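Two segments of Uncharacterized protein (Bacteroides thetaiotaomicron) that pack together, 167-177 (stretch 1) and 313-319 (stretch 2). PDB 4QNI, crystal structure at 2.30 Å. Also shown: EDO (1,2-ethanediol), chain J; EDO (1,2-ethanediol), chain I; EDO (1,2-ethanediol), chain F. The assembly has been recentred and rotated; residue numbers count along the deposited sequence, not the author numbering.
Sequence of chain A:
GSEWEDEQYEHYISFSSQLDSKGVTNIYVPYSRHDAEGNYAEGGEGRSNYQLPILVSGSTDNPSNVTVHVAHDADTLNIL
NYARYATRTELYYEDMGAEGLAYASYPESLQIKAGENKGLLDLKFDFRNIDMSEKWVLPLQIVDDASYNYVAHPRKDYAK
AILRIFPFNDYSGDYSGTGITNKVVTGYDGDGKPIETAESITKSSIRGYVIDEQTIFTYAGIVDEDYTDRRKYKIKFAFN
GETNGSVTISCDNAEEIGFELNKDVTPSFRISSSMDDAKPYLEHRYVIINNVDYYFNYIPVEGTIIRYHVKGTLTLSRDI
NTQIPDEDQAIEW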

# COMPACT_ATOMS: atom_id res chain seq x y z
N PRO A 167 9.59 -9.08 -29.12
CA PRO A 167 9.70 -10.35 -29.87
C PRO A 167 10.54 -11.34 -29.05
O PRO A 167 11.43 -10.93 -28.30
CB PRO A 167 10.47 -9.96 -31.14
CG PRO A 167 10.55 -8.50 -31.13
CD PRO A 167 10.41 -8.03 -29.74
N PHE A 168 10.28 -12.62 -29.18
CA PHE A 168 11.16 -13.56 -28.50
C PHE A 168 11.52 -14.68 -29.42
O PHE A 168 10.69 -15.11 -30.22
CB PHE A 168 10.57 -14.09 -27.18
CG PHE A 168 9.31 -14.92 -27.27
CD1 PHE A 168 9.38 -16.31 -27.43
CD2 PHE A 168 8.06 -14.33 -27.13
CE1 PHE A 168 8.21 -17.08 -27.50
CE2 PHE A 168 6.89 -15.11 -27.17
CZ PHE A 168 6.98 -16.47 -27.33
N ASN A 169 12.76 -15.17 -29.31
CA ASN A 169 13.23 -16.35 -30.01
C ASN A 169 13.58 -17.36 -28.89
O ASN A 169 13.22 -17.12 -27.73
CB ASN A 169 14.40 -16.01 -30.96
CG ASN A 169 15.65 -15.47 -30.30
OD1 ASN A 169 15.83 -15.56 -29.08
ND2 ASN A 169 16.51 -14.84 -31.07
N ASP A 170 14.25 -18.48 -29.20
CA ASP A 170 14.58 -19.48 -28.17
C ASP A 170 15.63 -19.00 -27.16
O ASP A 170 15.86 -19.67 -26.18
CB ASP A 170 15.10 -20.79 -28.84
CG ASP A 170 14.10 -21.53 -29.72
OD1 ASP A 170 12.89 -21.33 -29.52
OD2 ASP A 170 14.53 -22.33 -30.57
N TYR A 171 16.24 -17.86 -27.39
CA TYR A 171 17.41 -17.42 -26.62
C TYR A 171 17.29 -16.06 -26.00
O TYR A 171 18.30 -15.55 -25.49
CB TYR A 171 18.62 -17.39 -27.60
CG TYR A 171 18.67 -18.55 -28.56
CD1 TYR A 171 19.08 -19.82 -28.14
CD2 TYR A 171 18.25 -18.41 -29.88
CE1 TYR A 171 19.06 -20.92 -29.01
CE2 TYR A 171 18.26 -19.49 -30.77
CZ TYR A 171 18.66 -20.74 -30.33
OH TYR A 171 18.64 -21.80 -31.21
N SER A 172 16.11 -15.46 -26.05
CA SER A 172 15.96 -14.10 -25.57
C SER A 172 15.14 -14.02 -24.29
O SER A 172 14.33 -14.88 -23.98
CB SER A 172 15.32 -13.23 -26.65
OG SER A 172 14.02 -13.71 -26.94
N GLY A 173 15.33 -12.91 -23.60
CA GLY A 173 14.67 -12.59 -22.36
C GLY A 173 15.68 -11.98 -21.42
O GLY A 173 16.77 -11.57 -21.85
N ASP A 174 15.32 -11.97 -20.13
CA ASP A 174 16.15 -11.41 -19.08
C ASP A 174 16.97 -12.52 -18.46
O ASP A 174 16.50 -13.35 -17.67
CB ASP A 174 15.31 -10.61 -18.05
CG ASP A 174 14.62 -9.37 -18.63
OD1 ASP A 174 14.90 -9.02 -19.79
OD2 ASP A 174 13.79 -8.78 -17.93
N TYR A 175 18.23 -12.53 -18.86
CA TYR A 175 19.21 -13.48 -18.35
C TYR A 175 19.61 -13.10 -16.96
O TYR A 175 19.57 -11.93 -16.61
CB TYR A 175 20.47 -13.44 -19.24
CG TYR A 175 20.38 -14.24 -20.51
CD1 TYR A 175 19.74 -13.73 -21.64
CD2 TYR A 175 21.05 -15.45 -20.63
CE1 TYR A 175 19.71 -14.46 -22.84
CE2 TYR A 175 21.07 -16.16 -21.83
CZ TYR A 175 20.35 -15.68 -22.91
OH TYR A 175 20.30 -16.46 -24.04
N SER A 176 20.05 -14.07 -16.18
CA SER A 176 20.65 -13.76 -14.88
C SER A 176 22.06 -13.30 -15.19
O SER A 176 22.70 -13.91 -16.04
CB SER A 176 20.67 -15.00 -14.00
OG SER A 176 21.54 -14.81 -12.90
N GLY A 177 22.51 -12.23 -14.55
CA GLY A 177 23.88 -11.75 -14.71
C GLY A 177 24.80 -12.18 -13.57
O GLY A 177 25.95 -11.75 -13.50
C1 EDO J . 12.19 -12.91 -19.69
O1 EDO J . 11.21 -12.31 -18.84
C2 EDO J . 12.92 -14.13 -19.03
O2 EDO J . 12.25 -15.42 -19.21
C1 EDO I . 11.10 -18.19 -33.67
O1 EDO I . 12.51 -18.28 -33.51
C2 EDO I . 10.44 -17.27 -32.61
O2 EDO I . 10.18 -17.97 -31.38
C1 EDO F . 13.94 -22.34 -25.21
O1 EDO F . 14.56 -21.68 -24.11
C2 EDO F . 12.40 -22.37 -25.00
O2 EDO F . 11.76 -23.04 -26.09
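Stretch 2 313-319: TLTLSRD

Residues 313-319 form an extended strand throughout, running roughly antiparallel to strand 173-176 of the first stretch; the N-to-C directions differ by 130°, and the axes approach to 4.6 Å. The two strands splay, and direct backbone pairing is confined to a single antiparallel bridge between Ser176 and Thr315, where Ser176 N donates to Thr315 O at 2.7 Å and nearly linearly (170°). Farther along, water takes over. One molecule donates to both Ser176 O (2.6 Å) and Thr313 O (2.7 Å), and another donates to Asp174 O (2.6 Å) while accepting from Ser317 N (3.1 Å), so these backbone groups are satisfied without direct pairing.

Beside the bridge, the CA atoms of Tyr175 and Leu316 lie 4.3 Å apart. Leu316 CB sits over one face of the Tyr175 ring, 3.6 Å from the ring centroid, and Leu314 CB comes within 3.6 Å of Tyr175 CD2. The ring is anchored at its far end by Tyr175 OH, which donates to Tyr171 O at 2.6 Å. Leu316 CD2 also packs against the turn, 3.4 Å from Ser172 O.

The other polar anchor is Arg318, whose side chain extends to the type I turn Asn169-Ser172. Its NH2 donates to Asn169 O (2.8 Å) and Ser172 O (2.9 Å), both near the guanidinium plane; NH1 adds a weak bond to Asn169 O (3.4 Å). NH1 also donates to a water, at 3.0 Å, that in turn donates to Asp170 OD1 at 2.7 Å, linking the two charged side chains indirectly. The turn that presents these carbonyls is braced internally: Tyr171 N donates to Asn169 OD1 (2.9 Å), and Asn169 N to Ser172 OG (3.1 Å). The ethanediol of chain J, probably from the crystallisation liquor, donates to Ser317 O at 3.1 Å through its O2.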

# COMPACT_ATOMS: atom_id res chain seq x y z
N THR A 313 29.45 -16.73 -17.36
CA THR A 313 28.30 -17.50 -17.80
C THR A 313 27.05 -16.66 -17.72
O THR A 313 26.83 -15.97 -16.72
CB THR A 313 28.15 -18.75 -16.89
OG1 THR A 313 29.36 -19.46 -16.89
CG2 THR A 313 27.02 -19.71 -17.34
N LEU A 314 26.21 -16.79 -18.74
CA LEU A 314 24.87 -16.22 -18.84
C LEU A 314 23.88 -17.36 -18.71
O LEU A 314 24.08 -18.41 -19.31
CB LEU A 314 24.67 -15.54 -20.20
CG LEU A 314 25.32 -14.19 -20.40
CD1 LEU A 314 25.32 -13.85 -21.89
CD2 LEU A 314 24.58 -13.11 -19.61
N THR A 315 22.82 -17.19 -17.92
CA THR A 315 21.79 -18.21 -17.74
C THR A 315 20.44 -17.56 -17.84
O THR A 315 20.12 -16.63 -17.08
CB THR A 315 21.93 -18.98 -16.40
OG1 THR A 315 23.26 -19.47 -16.24
CG2 THR A 315 20.92 -20.16 -16.28
N LEU A 316 19.65 -18.05 -18.79
CA LEU A 316 18.28 -17.66 -19.00
C LEU A 316 17.37 -18.80 -18.58
O LEU A 316 17.57 -19.91 -19.04
CB LEU A 316 18.05 -17.33 -20.48
CG LEU A 316 16.59 -17.00 -20.88
CD1 LEU A 316 16.17 -15.66 -20.32
CD2 LEU A 316 16.40 -17.10 -22.42
N SER A 317 16.38 -18.52 -17.75
CA SER A 317 15.35 -19.50 -17.36
C SER A 317 13.99 -19.06 -17.94
O SER A 317 13.67 -17.88 -17.98
CB SER A 317 15.28 -19.67 -15.85
OG SER A 317 15.02 -18.44 -15.20
N ARG A 318 13.23 -20.01 -18.41
CA ARG A 318 11.93 -19.77 -18.99
C ARG A 318 10.99 -20.82 -18.46
O ARG A 318 11.30 -22.01 -18.55
CB ARG A 318 12.03 -19.80 -20.53
CG ARG A 318 10.80 -19.32 -21.22
CD ARG A 318 10.92 -19.34 -22.72
NE ARG A 318 11.70 -18.22 -23.25
CZ ARG A 318 11.90 -18.03 -24.55
NH1 ARG A 318 11.36 -18.85 -25.45
NH2 ARG A 318 12.65 -17.01 -24.97
N ASP A 319 9.88 -20.41 -17.88
CA ASP A 319 8.94 -21.36 -17.32
C ASP A 319 7.86 -21.64 -18.29
O ASP A 319 7.20 -20.72 -18.77
CB ASP A 319 8.38 -20.87 -15.98
CG ASP A 319 9.48 -20.63 -14.97
OD1 ASP A 319 10.35 -21.52 -14.81
OD2 ASP A 319 9.55 -19.50 -14.43
O HOH W 1 11.17 -19.60 -28.36
O HOH W 2 16.42 -15.68 -16.52
O HOH W 3 24.75 -15.27 -15.15